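Local coordinates for protein peptidoglycan hydrolase FlgJ (Sphingomonas sp. A1, PDB 2ZYC) that probably hydrolyses peptidoglycan through its C-terminal glycosidase family 73 domain, the part described here, so that the flagellar rod can be assembled across the periplasm, at residues 41-45 with 65-69; 49-53 with 86-92. The protein carries 2 engineered substitutions. All blocks are in the same frame, centred on the assembly; numbering follows the deposited sequence.

In the fold
Both contacts belong to the small lobe built round the two-stranded antiparallel sheet of strands 65-71 and 82-88, which projects from the mainly helical body of this domain. The long loop after helix 24-35 supplies one segment to each: 41-45 lies against the first strand in interaction 1, and 49-53 meets the end of the second strand and the turn beyond it in interaction 2. The contact centres are about 8 Å apart. Hydrogen bonds join them in two places, in the sheet (Val67 with Phe86, Lys65 with Ala88) and in the loop (Ser50 with Ile42). Interaction 1 is a surface contact; interaction 2, closer to the chain's centre, is more buried.

Interaction 1 (41-45 with 65-69); sequences QIRNK and KVVEA
Val67, Asn44 and Ile42 make most of this contact, in which a non-regular loop lies over one face of the two-stranded antiparallel sheet in the small beta part of this lysozyme-clan domain. Residues 41-44 are extended (phi/psi near -70/145, Arg43 -122/144); the chain turns at Lys45. The CA 42-to-44 and CA 65-to-69 directions lie 120° apart, with CA atoms 6.0 Å apart for Asn44 and Val67. Branched Val67 (chi1 p) fills the middle: both methyls reach Ile42 CG2 (CG1 3.7 Å, CG2 3.9 Å), and Val67 CG2 lies 3.4 Å from Arg43 O. Small Ala69 leaves room for Ile42 (chi1 m), CB to CG2 4.0 Å. In place of strand pairing, a water donates to OD1 of Asn44 (chi1 m) at 2.6 Å and Val66 O at 2.8 Å; Thr48 engages Asn44 ND2. Strand 82-88 pairs antiparallel with 65-69 (Val67 with Phe86, Lys65 with Ala88, Ala69 with Glu84), and Phe86 touches Ile42, so loop and both strands share one apolar patch.

Interaction 2 (49-53 with 86-92); sequences PSYNL and FRAYDSY
Where the chain leaves strand 82-88 and passes through the turn 89-91 into helix 92-105, the tightly folded loop 49-53 packs against it. An ST turn (Asn52 N to Ser50 OG 3.1 Å) and an inverse gamma turn centred on Asn52 shape the loop; Ser50 OG also hydrogen-bonds Ile42 O, and Tyr51 has positive phi (64/9). Ser50 and Ala88 have CA atoms 4.4 Å apart. Tyr89 N donates to Ser50 O (2.8 Å), and Asn52 (chi1 t) gives ND2 to Arg87 O (2.8 Å). A water donates to Pro49 O and Tyr89 O, each 2.7 Å away. Tyr51 and Tyr92 (both chi1 m) form an offset edge-to-face pair, the edge of Tyr51 toward the face of Tyr92, centroids 5.6 Å apart and planes at 84°. CH-pi contacts put Ser91 CA 3.7 Å from the Tyr51 centroid and Leu53 CD1 3.7 Å from that of Tyr92. Ser91 is the helix N-cap, its OG bonded to Gln94 N. Polar groups thus fix the loop to the strand's end, aromatic and aliphatic surfaces to the helix start.

Interaction 1 (41-45 with 65-69)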
loop_
_atom_site.group_PDB
_atom_site.type_symbol
_atom_site.label_atom_id
_atom_site.label_comp_id
_atom_site.label_asym_id
_atom_site.label_seq_id
_atom_site.Cartn_x
_atom_site.Cartn_y
_atom_site.Cartn_z
ATOM N N GLN A 41 -1.226 -10.620 4.882
ATOM C CA GLN A 41 -1.604 -10.552 3.473
ATOM C C GLN A 41 -2.652 -11.613 3.128
ATOM O O GLN A 41 -2.612 -12.709 3.688
ATOM C CB GLN A 41 -0.342 -10.834 2.670
ATOM C CG GLN A 41 -0.393 -10.536 1.197
ATOM C CD GLN A 41 0.959 -10.757 0.547
ATOM O OE1 GLN A 41 1.984 -10.848 1.228
ATOM N NE2 GLN A 41 0.969 -10.856 -0.768
ATOM N N ILE A 42 -3.543 -11.310 2.190
ATOM C CA ILE A 42 -4.537 -12.278 1.710
ATOM C C ILE A 42 -3.848 -13.355 0.867
ATOM O O ILE A 42 -2.995 -13.046 0.042
ATOM C CB ILE A 42 -5.643 -11.560 0.903
ATOM C CG1 ILE A 42 -6.424 -10.609 1.810
ATOM C CG2 ILE A 42 -6.588 -12.560 0.244
ATOM C CD1 ILE A 42 -6.963 -9.375 1.084
ATOM N N ARG A 43 -4.220 -14.616 1.089
ATOM C CA ARG A 43 -3.566 -15.750 0.428
ATOM C C ARG A 43 -4.554 -16.605 -0.380
ATOM O O ARG A 43 -5.708 -16.769 0.024
ATOM C CB ARG A 43 -2.832 -16.621 1.463
ATOM C CG ARG A 43 -2.143 -15.827 2.584
ATOM C CD ARG A 43 -1.033 -16.605 3.286
ATOM N NE ARG A 43 0.231 -16.531 2.554
ATOM C CZ ARG A 43 0.653 -17.458 1.700
ATOM N NH1 ARG A 43 1.812 -17.308 1.068
ATOM N NH2 ARG A 43 -0.081 -18.539 1.486
ATOM N N ASN A 44 -4.098 -17.130 -1.518
ATOM C CA ASN A 44 -4.889 -18.083 -2.330
ATOM C C ASN A 44 -4.950 -19.430 -1.620
ATOM O O ASN A 44 -4.086 -19.724 -0.789
ATOM C CB ASN A 44 -4.263 -18.278 -3.715
ATOM C CG ASN A 44 -4.304 -17.024 -4.571
ATOM O OD1 ASN A 44 -5.360 -16.433 -4.785
ATOM N ND2 ASN A 44 -3.151 -16.623 -5.073
ATOM N N LYS A 45 -5.950 -20.252 -1.940
ATOM C CA LYS A 45 -6.096 -21.568 -1.290
ATOM C C LYS A 45 -4.908 -22.495 -1.539
ATOM O O LYS A 45 -4.592 -23.345 -0.700
ATOM C CB LYS A 45 -7.391 -22.262 -1.712
ATOM C CG LYS A 45 -8.637 -21.628 -1.129
ATOM C CD LYS A 45 -9.809 -22.603 -1.152
ATOM C CE LYS A 45 -11.136 -21.864 -1.087
ATOM N NZ LYS A 45 -11.485 -21.255 -2.410
ATOM N N LYS A 65 -7.499 -12.389 -11.754
ATOM C CA LYS A 65 -7.624 -13.419 -10.744
ATOM C C LYS A 65 -8.305 -12.855 -9.501
ATOM O O LYS A 65 -8.077 -11.705 -9.124
ATOM C CB LYS A 65 -6.243 -13.967 -10.390
ATOM C CG LYS A 65 -6.267 -15.232 -9.552
ATOM C CD LYS A 65 -4.858 -15.721 -9.273
ATOM C CE LYS A 65 -4.890 -17.051 -8.526
ATOM N NZ LYS A 65 -3.586 -17.768 -8.646
ATOM N N VAL A 66 -9.139 -13.683 -8.882
ATOM C CA VAL A 66 -9.901 -13.310 -7.699
ATOM C C VAL A 66 -9.618 -14.274 -6.552
ATOM O O VAL A 66 -9.547 -15.494 -6.746
ATOM C CB VAL A 66 -11.422 -13.274 -7.999
ATOM C CG1 VAL A 66 -12.238 -13.110 -6.713
ATOM C CG2 VAL A 66 -11.744 -12.155 -9.000
ATOM N N VAL A 67 -9.450 -13.715 -5.361
ATOM C CA VAL A 67 -9.314 -14.512 -4.159
ATOM C C VAL A 67 -10.389 -14.085 -3.165
ATOM O O VAL A 67 -10.605 -12.891 -2.928
ATOM C CB VAL A 67 -7.870 -14.436 -3.561
ATOM C CG1 VAL A 67 -7.444 -12.987 -3.310
ATOM C CG2 VAL A 67 -7.763 -15.278 -2.290
ATOM N N GLU A 68 -11.099 -15.066 -2.619
ATOM C CA GLU A 68 -12.096 -14.791 -1.599
ATOM C C GLU A 68 -11.445 -14.849 -0.230
ATOM O O GLU A 68 -10.584 -15.702 0.028
ATOM C CB GLU A 68 -13.287 -15.752 -1.700
ATOM C CG GLU A 68 -14.214 -15.418 -2.865
ATOM C CD GLU A 68 -15.228 -16.507 -3.184
ATOM O OE1 GLU A 68 -15.548 -17.329 -2.299
ATOM O OE2 GLU A 68 -15.707 -16.534 -4.337
ATOM N N ALA A 69 -11.832 -13.918 0.631
ATOM C CA ALA A 69 -11.338 -13.880 2.002
ATOM C C ALA A 69 -12.419 -13.326 2.915
ATOM O O ALA A 69 -13.207 -12.460 2.519
ATOM C CB ALA A 69 -10.063 -13.051 2.098
HETATM O O HOH W 1 -7.384 -17.130 -6.252
#

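Interaction 2 (49-53 with 86-92)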
loop_
_atom_site.group_PDB
_atom_site.type_symbol
_atom_site.label_atom_id
_atom_site.label_comp_id
_atom_site.label_asym_id
_atom_site.label_seq_id
_atom_site.Cartn_x
_atom_site.Cartn_y
_atom_site.Cartn_z
ATOM N N PRO A 49 0.610 -16.309 -2.400
ATOM C CA PRO A 49 0.009 -15.086 -1.881
ATOM C C PRO A 49 -0.813 -14.416 -2.981
ATOM O O PRO A 49 -0.597 -14.684 -4.168
ATOM C CB PRO A 49 1.223 -14.225 -1.517
ATOM C CG PRO A 49 2.329 -14.725 -2.377
ATOM C CD PRO A 49 2.055 -16.172 -2.659
ATOM N N SER A 50 -1.755 -13.568 -2.581
ATOM C CA SER A 50 -2.494 -12.746 -3.532
ATOM C C SER A 50 -1.621 -11.615 -4.072
ATOM O O SER A 50 -1.896 -11.071 -5.145
ATOM C CB SER A 50 -3.722 -12.152 -2.857
ATOM O OG SER A 50 -3.336 -11.261 -1.830
ATOM N N TYR A 51 -0.579 -11.273 -3.299
ATOM C CA TYR A 51 0.301 -10.119 -3.531
ATOM C C TYR A 51 -0.464 -8.798 -3.407
ATOM O O TYR A 51 0.068 -7.729 -3.713
ATOM C CB TYR A 51 1.025 -10.209 -4.879
ATOM C CG TYR A 51 1.885 -11.448 -5.044
ATOM C CD1 TYR A 51 3.178 -11.502 -4.521
ATOM C CD2 TYR A 51 1.392 -12.569 -5.718
ATOM C CE1 TYR A 51 3.974 -12.657 -4.684
ATOM C CE2 TYR A 51 2.170 -13.721 -5.880
ATOM C CZ TYR A 51 3.454 -13.755 -5.365
ATOM O OH TYR A 51 4.207 -14.907 -5.525
ATOM N N ASN A 52 -1.704 -8.889 -2.931
ATOM C CA ASN A 52 -2.615 -7.748 -2.845
ATOM C C ASN A 52 -2.362 -6.994 -1.542
ATOM O O ASN A 52 -3.163 -7.039 -0.600
ATOM C CB ASN A 52 -4.068 -8.238 -2.947
ATOM C CG ASN A 52 -5.071 -7.101 -3.101
ATOM O OD1 ASN A 52 -4.733 -5.924 -2.934
ATOM N ND2 ASN A 52 -6.316 -7.457 -3.415
ATOM N N LEU A 53 -1.227 -6.297 -1.510
ATOM C CA LEU A 53 -0.770 -5.596 -0.316
ATOM C C LEU A 53 -1.690 -4.455 0.105
ATOM O O LEU A 53 -1.738 -4.101 1.279
ATOM C CB LEU A 53 0.653 -5.069 -0.518
ATOM C CG LEU A 53 1.750 -6.131 -0.641
ATOM C CD1 LEU A 53 3.116 -5.467 -0.657
ATOM C CD2 LEU A 53 1.666 -7.140 0.495
ATOM N N PHE A 86 -11.478 -10.265 -3.413
ATOM C CA PHE A 86 -10.280 -9.444 -3.547
ATOM C C PHE A 86 -9.536 -9.735 -4.836
ATOM O O PHE A 86 -9.553 -10.855 -5.345
ATOM C CB PHE A 86 -9.339 -9.695 -2.363
ATOM C CG PHE A 86 -9.865 -9.194 -1.060
ATOM C CD1 PHE A 86 -9.716 -7.852 -0.709
ATOM C CD2 PHE A 86 -10.513 -10.058 -0.179
ATOM C CE1 PHE A 86 -10.209 -7.370 0.514
ATOM C CE2 PHE A 86 -11.008 -9.596 1.036
ATOM C CZ PHE A 86 -10.857 -8.243 1.388
ATOM N N ARG A 87 -8.858 -8.718 -5.354
ATOM C CA ARG A 87 -7.982 -8.907 -6.504
ATOM C C ARG A 87 -6.795 -9.786 -6.114
ATOM O O ARG A 87 -6.360 -9.771 -4.963
ATOM C CB ARG A 87 -7.493 -7.555 -7.019
ATOM C CG ARG A 87 -8.637 -6.606 -7.364
ATOM C CD ARG A 87 -8.128 -5.312 -7.998
ATOM N NE ARG A 87 -9.228 -4.372 -8.228
ATOM C CZ ARG A 87 -9.124 -3.241 -8.919
ATOM N NH1 ARG A 87 -7.976 -2.898 -9.471
ATOM N NH2 ARG A 87 -10.181 -2.447 -9.064
ATOM N N ALA A 88 -6.304 -10.567 -7.068
ATOM C CA ALA A 88 -5.060 -11.322 -6.877
ATOM C C ALA A 88 -4.133 -11.104 -8.059
ATOM O O ALA A 88 -4.586 -10.912 -9.201
ATOM C CB ALA A 88 -5.345 -12.811 -6.673
ATOM N N TYR A 89 -2.833 -11.140 -7.781
ATOM C CA TYR A 89 -1.824 -10.765 -8.758
ATOM C C TYR A 89 -0.754 -11.850 -8.842
ATOM O O TYR A 89 -0.757 -12.779 -8.040
ATOM C CB TYR A 89 -1.173 -9.443 -8.351
ATOM C CG TYR A 89 -2.150 -8.314 -8.106
ATOM C CD1 TYR A 89 -2.711 -7.610 -9.175
ATOM C CD2 TYR A 89 -2.514 -7.957 -6.805
ATOM C CE1 TYR A 89 -3.606 -6.550 -8.950
ATOM C CE2 TYR A 89 -3.405 -6.909 -6.564
ATOM C CZ TYR A 89 -3.945 -6.213 -7.645
ATOM O OH TYR A 89 -4.821 -5.183 -7.394
ATOM N N ASP A 90 0.159 -11.707 -9.801
ATOM C CA ASP A 90 1.270 -12.648 -9.975
ATOM C C ASP A 90 2.536 -12.226 -9.222
ATOM O O ASP A 90 3.482 -13.014 -9.126
ATOM C CB ASP A 90 1.608 -12.827 -11.459
ATOM C CG ASP A 90 0.402 -13.191 -12.309
ATOM O OD1 ASP A 90 -0.430 -14.025 -11.878
ATOM O OD2 ASP A 90 0.300 -12.645 -13.427
ATOM N N SER A 91 2.547 -10.998 -8.696
ATOM C CA SER A 91 3.707 -10.412 -8.015
ATOM C C SER A 91 3.359 -9.111 -7.285
ATOM O O SER A 91 2.320 -8.508 -7.556
ATOM C CB SER A 91 4.822 -10.119 -9.025
ATOM O OG SER A 91 4.400 -9.145 -9.972
ATOM N N TYR A 92 4.237 -8.669 -6.377
ATOM C CA TYR A 92 4.135 -7.318 -5.793
ATOM C C TYR A 92 4.218 -6.241 -6.872
ATOM O O TYR A 92 3.493 -5.243 -6.823
ATOM C CB TYR A 92 5.223 -7.064 -4.735
ATOM C CG TYR A 92 5.016 -7.766 -3.404
ATOM C CD1 TYR A 92 3.754 -8.224 -3.007
ATOM C CD2 TYR A 92 6.089 -7.940 -2.524
ATOM C CE1 TYR A 92 3.574 -8.865 -1.774
ATOM C CE2 TYR A 92 5.919 -8.565 -1.293
ATOM C CZ TYR A 92 4.670 -9.020 -0.920
ATOM O OH TYR A 92 4.529 -9.641 0.302
HETATM O O HOH W 2 -2.034 -14.644 -6.494
HETATM O O HOH W 3 5.741 -13.698 -8.084
#